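PDB 3ZMR: cellulase (glycosyl hydrolase family 5) from Bacteroides ovatus, which hydrolyses internal beta-1,4-glucosidic linkages in the backbone of xyloglucan, with retention of the anomeric configuration, releasing xyloglucan oligosaccharides. Local coordinates for residues A[341-346]-A[417-422]; A[399-404]-A[410-415]. All blocks are in the same frame, centred on the assembly; numbering follows the deposited sequence.

Interaction 1: residues A[341-346]-A[417-422]; sequences YDFTIM and NDYIEY. With GLC (alpha-D-glucopyranose), chain L.
Phe343 and Tyr419 both hold CG anti to the backbone N (chi1 173° and 175°), and with these extended torsions each ring reaches out from its own helix until the two meet between them. The result is an edge-to-face aromatic pair in a (beta/alpha)8 barrel, joining the short loop helix 341-344, which follows barrel strand 331-337, to the outer helix 406-429. The ring centroids lie 5.4 Å apart and the planes are inclined at 60°, short of a perpendicular T. Phe343 offers its edge to the face of Tyr419, and its CE2 comes to 3.7 Å from Tyr419 CG, near the root of the tyrosine ring. The two side chains run antiparallel as they overlap, and Trp356 meets both rings. A tyrosine suits this buried place because its long ring also carries a hydroxyl to the far side, where OH is hydrogen-bonded to the carbonyl of Asp339. Thr344 divides its two branches in a similar way: OG1 bonds to Tyr338 O, while the methyl CG2 packs against the phenol end, 3.5 Å from Tyr419 OH, the two side chains crossing at about a right angle. One residue on, where the helical backbone ends, Ile345 turns to the glycan pocket, contributing an apolar contact to the sugar: its CD1 lies 3.8 Å from C6 of the bound alpha-D-glucopyranose.

Interaction 2: residues A[399-404]-A[410-415]; sequences TLRDQL and ENHLKS
His412 and Arg401 cross at about a right angle where the helical residues 410-415 meet the 399-404 loop, and a hydrogen bond between them carries the contact. The imidazole comes off the helix with CG anti to the backbone N (chi1 169°), which carries its NE2 to the loop backbone. There His412 NE2 accepts a nearly straight hydrogen bond from Arg401 N, 3.0 Å long with an N-H...N angle of 172°, although the donor sits 31° out of the ring plane. Leu400 CA lies at the ring edge in plane, 3.7 Å from His412 NE2. The other ring nitrogen, ND1, two bonds from NE2 through CE1, is hydrogen-bonded to Ser354 O; acceptance at NE2 is consistent with a neutral imidazole protonated at ND1. Histidine fits here because one small buried ring can bridge two backbone groups, as acceptor and as donor. The methylenes of Arg401 pass beside the ring, CB 3.6 Å from His412 NE2, and the extended chain leads the guanidinium on, with Thr399 CG2 3.6 Å above the centre of one face. Its NH1 is hydrogen-bonded to Asn348 OD1 and Met346 O, and NH2 to Phe343 O. Arg401 also centres an inverse gamma turn and starts the type I beta turn that ends at Leu404, whose CD1 rests 4.0 Å from His412 CB. Leu413, one residue along the helix, meets Leu400 obliquely through methyls, Leu413 CD2 to Leu400 CD1 3.9 Å. The contact thus folds the loop leaving barrel strand 391-396 back over the early turns of helix 406-429, the barrel helix into which that loop runs.

How the interactions relate
The two contacts lie about 10 Å apart, centre to centre, on the same side of the chain's centre and within the barrel domain. Both use helix 406-429: interaction 2 its residues 410-415, interaction 1 the next turns, 417-422. In sequence, 341-346 comes first, then 399-404, 410-415 and 417-422, so interaction 2 falls wholly between the segments of interaction 1. The loops after strands 331-337 and 391-396 are also tied directly through their backbones, with a probable hydrogen bond from Thr399 N to Thr344 O (2.7 Å). One helix thus backs two adjoining loops, the first of which brings Ile345 to the substrate pocket.

Interaction 1: residues A[341-346]-A[417-422]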
ATOM      1  N   TYR A 341       8.566   9.244 -16.523  1.00 10.49           N
ATOM      2  CA  TYR A 341       7.628  10.324 -16.208  1.00 10.03           C
ATOM      3  C   TYR A 341       7.441  11.323 -17.372  1.00 11.24           C
ATOM      4  O   TYR A 341       6.322  11.758 -17.641  1.00 11.68           O
ATOM      5  CB  TYR A 341       8.128  11.070 -14.968  1.00 19.05           C
ATOM      6  CG  TYR A 341       7.336  12.292 -14.626  1.00 16.04           C
ATOM      7  CD1 TYR A 341       6.138  12.206 -13.940  1.00 22.79           C
ATOM      8  CD2 TYR A 341       7.805  13.563 -14.977  1.00 16.85           C
ATOM      9  CE1 TYR A 341       5.412  13.342 -13.620  1.00 25.37           C
ATOM     10  CE2 TYR A 341       7.094  14.709 -14.646  1.00 19.94           C
ATOM     11  CZ  TYR A 341       5.899  14.591 -13.978  1.00 22.48           C
ATOM     12  OH  TYR A 341       5.179  15.724 -13.670  1.00 25.42           O
ATOM     13  N   ASP A 342       8.523  11.645 -18.074  1.00 11.41           N
ATOM     14  CA  ASP A 342       8.442  12.624 -19.159  1.00 12.66           C
ATOM     15  C   ASP A 342       7.652  12.146 -20.389  1.00 13.16           C
ATOM     16  O   ASP A 342       7.227  12.962 -21.196  1.00 15.41           O
ATOM     17  CB  ASP A 342       9.809  13.244 -19.524  1.00 14.02           C
ATOM     18  CG  ASP A 342      10.802  12.262 -20.052  1.00 15.58           C
ATOM     19  OD1 ASP A 342      10.524  11.045 -20.118  1.00 16.24           O
ATOM     20  OD2 ASP A 342      11.893  12.728 -20.449  1.00 18.53           O
ATOM     21  N   PHE A 343       7.441  10.844 -20.483  1.00 12.37           N
ATOM     22  CA  PHE A 343       6.536  10.262 -21.461  1.00 10.94           C
ATOM     23  C   PHE A 343       5.103  10.099 -20.910  1.00 12.51           C
ATOM     24  O   PHE A 343       4.126  10.563 -21.502  1.00 12.40           O
ATOM     25  CB  PHE A 343       7.070   8.906 -21.955  1.00 11.83           C
ATOM     26  CG  PHE A 343       6.107   8.155 -22.834  1.00 12.04           C
ATOM     27  CD1 PHE A 343       5.819   8.578 -24.118  1.00 12.00           C
ATOM     28  CD2 PHE A 343       5.471   7.020 -22.359  1.00 10.46           C
ATOM     29  CE1 PHE A 343       4.926   7.884 -24.897  1.00 11.84           C
ATOM     30  CE2 PHE A 343       4.575   6.315 -23.139  1.00 11.68           C
ATOM     31  CZ  PHE A 343       4.295   6.750 -24.407  1.00 12.40           C
ATOM     32  N   THR A 344       4.986   9.473 -19.745  1.00 11.24           N
ATOM     33  CA  THR A 344       3.667   9.056 -19.264  1.00 11.62           C
ATOM     34  C   THR A 344       2.758  10.203 -18.830  1.00 11.40           C
ATOM     35  O   THR A 344       1.627  10.284 -19.296  1.00 14.43           O
ATOM     36  CB  THR A 344       3.749   8.055 -18.116  1.00 12.27           C
ATOM     37  OG1 THR A 344       4.491   8.636 -17.039  1.00 10.65           O
ATOM     38  CG2 THR A 344       4.377   6.733 -18.592  1.00 18.06           C
ATOM     39  N   ILE A 345       3.218  11.034 -17.895  1.00 10.60           N
ATOM     40  CA  ILE A 345       2.327  11.958 -17.190  1.00 12.59           C
ATOM     41  C   ILE A 345       2.856  13.393 -17.020  1.00 14.80           C
ATOM     42  O   ILE A 345       2.164  14.256 -16.476  1.00 15.93           O
ATOM     43  CB  ILE A 345       1.853  11.381 -15.835  1.00 21.30           C
ATOM     44  CG1 ILE A 345       3.021  11.088 -14.931  1.00 17.09           C
ATOM     45  CG2 ILE A 345       0.992  10.117 -16.020  1.00 28.08           C
ATOM     46  CD1 ILE A 345       2.566  10.791 -13.508  1.00 21.72           C
ATOM     47  N   MET A 346       4.042  13.674 -17.548  1.00 13.29           N
ATOM     48  CA  MET A 346       4.552  15.069 -17.507  1.00 13.83           C
ATOM     49  C   MET A 346       3.557  15.955 -18.271  1.00 13.41           C
ATOM     50  O   MET A 346       3.064  15.554 -19.340  1.00 13.29           O
ATOM     51  CB  MET A 346       5.912  15.164 -18.155  1.00 15.82           C
ATOM     52  CG  MET A 346       6.421  16.592 -18.359  1.00 15.18           C
ATOM     53  SD  MET A 346       8.093  16.648 -19.025  1.00 17.59           S
ATOM     54  CE  MET A 346       9.033  16.361 -17.534  1.00 19.01           C
ATOM     55  N   ASN A 417       0.379   2.638 -26.942  1.00 12.34           N
ATOM     56  CA  ASN A 417      -0.066   1.237 -26.971  1.00  9.83           C
ATOM     57  C   ASN A 417       1.078   0.228 -26.857  1.00 10.62           C
ATOM     58  O   ASN A 417       0.949  -0.801 -26.184  1.00 10.71           O
ATOM     59  CB  ASN A 417      -0.976   1.003 -28.169  1.00 10.87           C
ATOM     60  CG  ASN A 417      -2.286   1.734 -28.016  1.00 11.59           C
ATOM     61  OD1 ASN A 417      -2.778   1.928 -26.878  1.00 11.90           O
ATOM     62  ND2 ASN A 417      -2.844   2.187 -29.122  1.00 13.46           N
ATOM     63  N   ASP A 418       2.229   0.554 -27.425  1.00  9.62           N
ATOM     64  CA  ASP A 418       3.443  -0.271 -27.280  1.00 10.79           C
ATOM     65  C   ASP A 418       3.841  -0.301 -25.791  1.00 10.41           C
ATOM     66  O   ASP A 418       4.181  -1.348 -25.232  1.00 10.67           O
ATOM     67  CB  ASP A 418       4.599   0.287 -28.138  1.00 17.82           C
ATOM     68  CG  ASP A 418       4.394   0.069 -29.624  1.00 13.35           C
ATOM     69  OD1 ASP A 418       3.475  -0.707 -30.040  1.00 15.84           O
ATOM     70  OD2 ASP A 418       5.184   0.686 -30.374  1.00 17.41           O
ATOM     71  N   TYR A 419       3.811   0.868 -25.166  1.00  9.62           N
ATOM     72  CA  TYR A 419       4.188   1.040 -23.761  1.00 10.72           C
ATOM     73  C   TYR A 419       3.234   0.252 -22.828  1.00 10.04           C
ATOM     74  O   TYR A 419       3.656  -0.497 -21.957  1.00 10.80           O
ATOM     75  CB  TYR A 419       4.173   2.541 -23.373  1.00 13.79           C
ATOM     76  CG  TYR A 419       4.425   2.786 -21.909  1.00  8.83           C
ATOM     77  CD1 TYR A 419       5.708   2.888 -21.420  1.00  9.13           C
ATOM     78  CD2 TYR A 419       3.370   2.905 -21.024  1.00 12.72           C
ATOM     79  CE1 TYR A 419       5.962   3.075 -20.084  1.00 12.77           C
ATOM     80  CE2 TYR A 419       3.602   3.151 -19.676  1.00 10.24           C
ATOM     81  CZ  TYR A 419       4.899   3.238 -19.205  1.00  8.77           C
ATOM     82  OH  TYR A 419       5.139   3.410 -17.840  1.00 10.37           O
ATOM     83  N   ILE A 420       1.953   0.439 -23.036  1.00  8.68           N
ATOM     84  CA  ILE A 420       0.912  -0.243 -22.288  1.00  9.19           C
ATOM     85  C   ILE A 420       1.075  -1.746 -22.365  1.00  9.52           C
ATOM     86  O   ILE A 420       1.071  -2.450 -21.332  1.00 10.25           O
ATOM     87  CB  ILE A 420      -0.510   0.185 -22.757  1.00 12.01           C
ATOM     88  CG1 ILE A 420      -0.805   1.629 -22.321  1.00  9.62           C
ATOM     89  CG2 ILE A 420      -1.577  -0.752 -22.194  1.00 12.81           C
ATOM     90  CD1 ILE A 420      -2.017   2.259 -22.980  1.00 10.16           C
ATOM     91  N   GLU A 421       1.207  -2.276 -23.573  1.00 10.02           N
ATOM     92  CA  GLU A 421       1.394  -3.708 -23.759  1.00 10.37           C
ATOM     93  C   GLU A 421       2.637  -4.183 -23.027  1.00 11.43           C
ATOM     94  O   GLU A 421       2.617  -5.239 -22.391  1.00 11.70           O
ATOM     95  CB  GLU A 421       1.517  -4.034 -25.246  1.00 12.56           C
ATOM     96  CG  GLU A 421       1.701  -5.515 -25.537  1.00 16.18           C
ATOM     97  CD  GLU A 421       2.115  -5.815 -26.970  1.00 20.94           C
ATOM     98  OE1 GLU A 421       1.714  -5.067 -27.903  1.00 21.30           O
ATOM     99  OE2 GLU A 421       2.818  -6.835 -27.158  1.00 28.73           O
ATOM    100  N   TYR A 422       3.709  -3.406 -23.117  1.00 10.77           N
ATOM    101  CA  TYR A 422       5.007  -3.812 -22.548  1.00 11.27           C
ATOM    102  C   TYR A 422       4.912  -3.841 -21.010  1.00 11.21           C
ATOM    103  O   TYR A 422       5.367  -4.799 -20.344  1.00 11.79           O
ATOM    104  CB  TYR A 422       6.178  -2.924 -22.991  1.00 12.05           C
ATOM    105  CG  TYR A 422       7.510  -3.563 -22.669  1.00 13.55           C
ATOM    106  CD1 TYR A 422       8.052  -4.536 -23.500  1.00 25.92           C
ATOM    107  CD2 TYR A 422       8.180  -3.254 -21.496  1.00 15.35           C
ATOM    108  CE1 TYR A 422       9.236  -5.158 -23.166  1.00 18.68           C
ATOM    109  CE2 TYR A 422       9.359  -3.863 -21.153  1.00 25.00           C
ATOM    110  CZ  TYR A 422       9.887  -4.815 -21.986  1.00 15.19           C
ATOM    111  OH  TYR A 422      11.072  -5.431 -21.643  1.00 27.38           O
TER
HETATM  112  C1  GLC L1519      -0.824   8.923  -8.835  0.50 18.82           C
HETATM  113  C2  GLC L1519      -1.992   9.454  -8.011  0.50 15.45           C
HETATM  114  C3  GLC L1519      -3.148   9.920  -8.897  0.50 13.01           C
HETATM  115  C4  GLC L1519      -2.571  10.913  -9.911  0.50 18.55           C
HETATM  116  C5  GLC L1519      -1.317  10.336 -10.585  0.50 39.31           C
HETATM  117  C6  GLC L1519      -0.690  11.257 -11.628  0.50 70.31           C
HETATM  118  O2  GLC L1519      -2.377   8.466  -7.092  0.50 11.30           O
HETATM  119  O3  GLC L1519      -4.243  10.448  -8.116  0.50  7.94           O
HETATM  120  O4  GLC L1519      -3.579  11.119 -10.862  0.50 25.57           O
HETATM  121  O5  GLC L1519      -0.353   9.988  -9.618  0.50 24.90           O
HETATM  122  O6  GLC L1519      -1.281  10.929 -12.872  0.50 90.45           O

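Interaction 2: residues A[399-404]-A[410-415]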
ATOM      1  N   THR A 399      -0.685   9.396 -20.453  1.00 10.20           N
ATOM      2  CA  THR A 399      -1.715  10.315 -20.964  1.00 10.60           C
ATOM      3  C   THR A 399      -1.804  10.223 -22.493  1.00 10.09           C
ATOM      4  O   THR A 399      -0.922   9.675 -23.157  1.00 11.91           O
ATOM      5  CB  THR A 399      -1.450  11.757 -20.509  1.00 13.28           C
ATOM      6  OG1 THR A 399      -2.610  12.571 -20.772  1.00 14.54           O
ATOM      7  CG2 THR A 399      -0.204  12.314 -21.216  1.00 14.03           C
ATOM      8  N   LEU A 400      -2.894  10.761 -23.033  1.00 10.45           N
ATOM      9  CA  LEU A 400      -3.052  10.858 -24.477  1.00 10.68           C
ATOM     10  C   LEU A 400      -3.046  12.337 -24.851  1.00 11.09           C
ATOM     11  O   LEU A 400      -3.916  13.107 -24.465  1.00 11.70           O
ATOM     12  CB  LEU A 400      -4.313  10.131 -24.951  1.00 10.58           C
ATOM     13  CG  LEU A 400      -4.414   9.806 -26.448  1.00 11.97           C
ATOM     14  CD1 LEU A 400      -5.490   8.739 -26.707  1.00 17.62           C
ATOM     15  CD2 LEU A 400      -4.672  11.076 -27.271  1.00 14.27           C
ATOM     16  N   ARG A 401      -1.996  12.709 -25.584  1.00  9.01           N
ATOM     17  CA  ARG A 401      -1.702  14.089 -25.950  1.00 10.14           C
ATOM     18  C   ARG A 401      -2.419  14.451 -27.267  1.00 11.59           C
ATOM     19  O   ARG A 401      -1.842  14.432 -28.363  1.00 12.62           O
ATOM     20  CB  ARG A 401      -0.182  14.307 -25.995  1.00 10.98           C
ATOM     21  CG  ARG A 401       0.508  13.912 -24.694  1.00 12.73           C
ATOM     22  CD  ARG A 401       1.971  14.287 -24.673  1.00 12.25           C
ATOM     23  NE  ARG A 401       2.639  13.650 -23.533  1.00 12.76           N
ATOM     24  CZ  ARG A 401       2.724  14.173 -22.314  1.00 11.86           C
ATOM     25  NH1 ARG A 401       2.211  15.364 -22.015  1.00 14.29           N
ATOM     26  NH2 ARG A 401       3.333  13.455 -21.367  1.00 11.77           N
ATOM     27  N   ASP A 402      -3.705  14.745 -27.113  1.00 11.95           N
ATOM     28  CA  ASP A 402      -4.635  14.888 -28.232  1.00 14.06           C
ATOM     29  C   ASP A 402      -4.476  16.174 -29.025  1.00 13.30           C
ATOM     30  O   ASP A 402      -5.124  16.334 -30.054  1.00 14.79           O
ATOM     31  CB  ASP A 402      -6.106  14.683 -27.804  1.00 15.91           C
ATOM     32  CG  ASP A 402      -6.656  15.809 -26.938  1.00 16.29           C
ATOM     33  OD1 ASP A 402      -5.915  16.474 -26.204  1.00 19.41           O
ATOM     34  OD2 ASP A 402      -7.894  15.973 -26.909  1.00 19.82           O
ATOM     35  N   GLN A 403      -3.597  17.040 -28.554  1.00 12.52           N
ATOM     36  CA  GLN A 403      -3.233  18.262 -29.269  1.00 12.69           C
ATOM     37  C   GLN A 403      -2.234  18.062 -30.369  1.00 11.89           C
ATOM     38  O   GLN A 403      -2.051  18.965 -31.212  1.00 14.39           O
ATOM     39  CB  GLN A 403      -2.716  19.341 -28.302  1.00 14.50           C
ATOM     40  CG  GLN A 403      -1.241  19.228 -27.892  1.00 16.69           C
ATOM     41  CD  GLN A 403      -0.978  18.214 -26.769  1.00 17.82           C
ATOM     42  OE1 GLN A 403      -1.845  17.404 -26.406  1.00 16.99           O
ATOM     43  NE2 GLN A 403       0.225  18.249 -26.236  1.00 19.32           N
ATOM     44  N   LEU A 404      -1.533  16.940 -30.324  1.00 11.84           N
ATOM     45  CA  LEU A 404      -0.583  16.571 -31.383  1.00 11.21           C
ATOM     46  C   LEU A 404      -1.310  16.272 -32.687  1.00 11.44           C
ATOM     47  O   LEU A 404      -2.485  15.910 -32.682  1.00 11.87           O
ATOM     48  CB  LEU A 404       0.282  15.384 -30.972  1.00 12.25           C
ATOM     49  CG  LEU A 404       1.101  15.632 -29.689  1.00 14.58           C
ATOM     50  CD1 LEU A 404       1.911  14.386 -29.390  1.00 12.98           C
ATOM     51  CD2 LEU A 404       2.004  16.866 -29.791  1.00 14.22           C
ATOM     52  N   GLU A 410       0.428  10.206 -34.734  1.00 12.18           N
ATOM     53  CA  GLU A 410       0.354   8.801 -35.060  1.00 12.11           C
ATOM     54  C   GLU A 410       1.413   8.020 -34.254  1.00 11.13           C
ATOM     55  O   GLU A 410       1.138   6.956 -33.707  1.00 12.20           O
ATOM     56  CB  GLU A 410       0.495   8.555 -36.575  1.00 16.02           C
ATOM     57  CG  GLU A 410       0.294   7.106 -36.977  1.00 21.04           C
ATOM     58  CD  GLU A 410      -1.085   6.536 -36.672  1.00 26.79           C
ATOM     59  OE1 GLU A 410      -2.109   7.272 -36.530  1.00 15.06           O
ATOM     60  OE2 GLU A 410      -1.132   5.300 -36.548  1.00 65.46           O
ATOM     61  N   ASN A 411       2.630   8.541 -34.229  1.00 13.69           N
ATOM     62  CA  ASN A 411       3.739   7.906 -33.517  1.00 12.90           C
ATOM     63  C   ASN A 411       3.466   7.884 -32.003  1.00 12.01           C
ATOM     64  O   ASN A 411       3.862   6.948 -31.302  1.00 12.37           O
ATOM     65  CB  ASN A 411       5.043   8.660 -33.808  1.00 12.82           C
ATOM     66  CG  ASN A 411       5.543   8.458 -35.215  1.00 19.19           C
ATOM     67  OD1 ASN A 411       5.094   7.563 -35.920  1.00 18.28           O
ATOM     68  ND2 ASN A 411       6.471   9.306 -35.625  1.00 27.19           N
ATOM     69  N   HIS A 412       2.805   8.918 -31.517  1.00 12.30           N
ATOM     70  CA  HIS A 412       2.441   9.030 -30.104  1.00 10.72           C
ATOM     71  C   HIS A 412       1.404   7.952 -29.772  1.00  9.73           C
ATOM     72  O   HIS A 412       1.515   7.261 -28.740  1.00 10.88           O
ATOM     73  CB  HIS A 412       1.934  10.433 -29.765  1.00 10.57           C
ATOM     74  CG  HIS A 412       1.301  10.554 -28.406  1.00 10.85           C
ATOM     75  ND1 HIS A 412       2.020  10.375 -27.242  1.00 11.49           N
ATOM     76  CD2 HIS A 412       0.025  10.799 -28.022  1.00 10.22           C
ATOM     77  CE1 HIS A 412       1.210  10.533 -26.205  1.00 12.07           C
ATOM     78  NE2 HIS A 412      -0.004  10.778 -26.651  1.00 11.37           N
ATOM     79  N   LEU A 413       0.368   7.826 -30.596  1.00 10.38           N
ATOM     80  CA  LEU A 413      -0.703   6.865 -30.318  1.00 10.47           C
ATOM     81  C   LEU A 413      -0.117   5.457 -30.277  1.00  9.93           C
ATOM     82  O   LEU A 413      -0.446   4.668 -29.387  1.00 10.95           O
ATOM     83  CB  LEU A 413      -1.814   6.959 -31.361  1.00 14.23           C
ATOM     84  CG  LEU A 413      -2.640   8.247 -31.321  1.00 12.53           C
ATOM     85  CD1 LEU A 413      -3.571   8.271 -32.520  1.00 14.59           C
ATOM     86  CD2 LEU A 413      -3.421   8.366 -30.030  1.00 17.25           C
ATOM     87  N   LYS A 414       0.748   5.146 -31.238  1.00 11.97           N
ATOM     88  CA  LYS A 414       1.422   3.846 -31.301  1.00 11.65           C
ATOM     89  C   LYS A 414       2.293   3.626 -30.073  1.00 10.70           C
ATOM     90  O   LYS A 414       2.255   2.547 -29.463  1.00 11.67           O
ATOM     91  CB  LYS A 414       2.272   3.703 -32.579  1.00 12.25           C
ATOM     92  CG  LYS A 414       3.049   2.385 -32.658  1.00 18.37           C
ATOM     93  CD  LYS A 414       3.858   2.219 -33.941  1.00 31.02           C
ATOM     94  CE  LYS A 414       4.194   0.751 -34.184  1.00 60.01           C
ATOM     95  NZ  LYS A 414       5.074   0.205 -33.119  1.00 37.29           N
ATOM     96  N   SER A 415       3.050   4.639 -29.697  1.00 10.38           N
ATOM     97  CA  SER A 415       3.957   4.574 -28.560  1.00 11.07           C
ATOM     98  C   SER A 415       3.167   4.247 -27.293  1.00  9.90           C
ATOM     99  O   SER A 415       3.631   3.462 -26.471  1.00 10.27           O
ATOM    100  CB  SER A 415       4.658   5.915 -28.374  1.00 11.06           C
ATOM    101  OG  SER A 415       5.705   6.093 -29.335  1.00 11.72           O
TER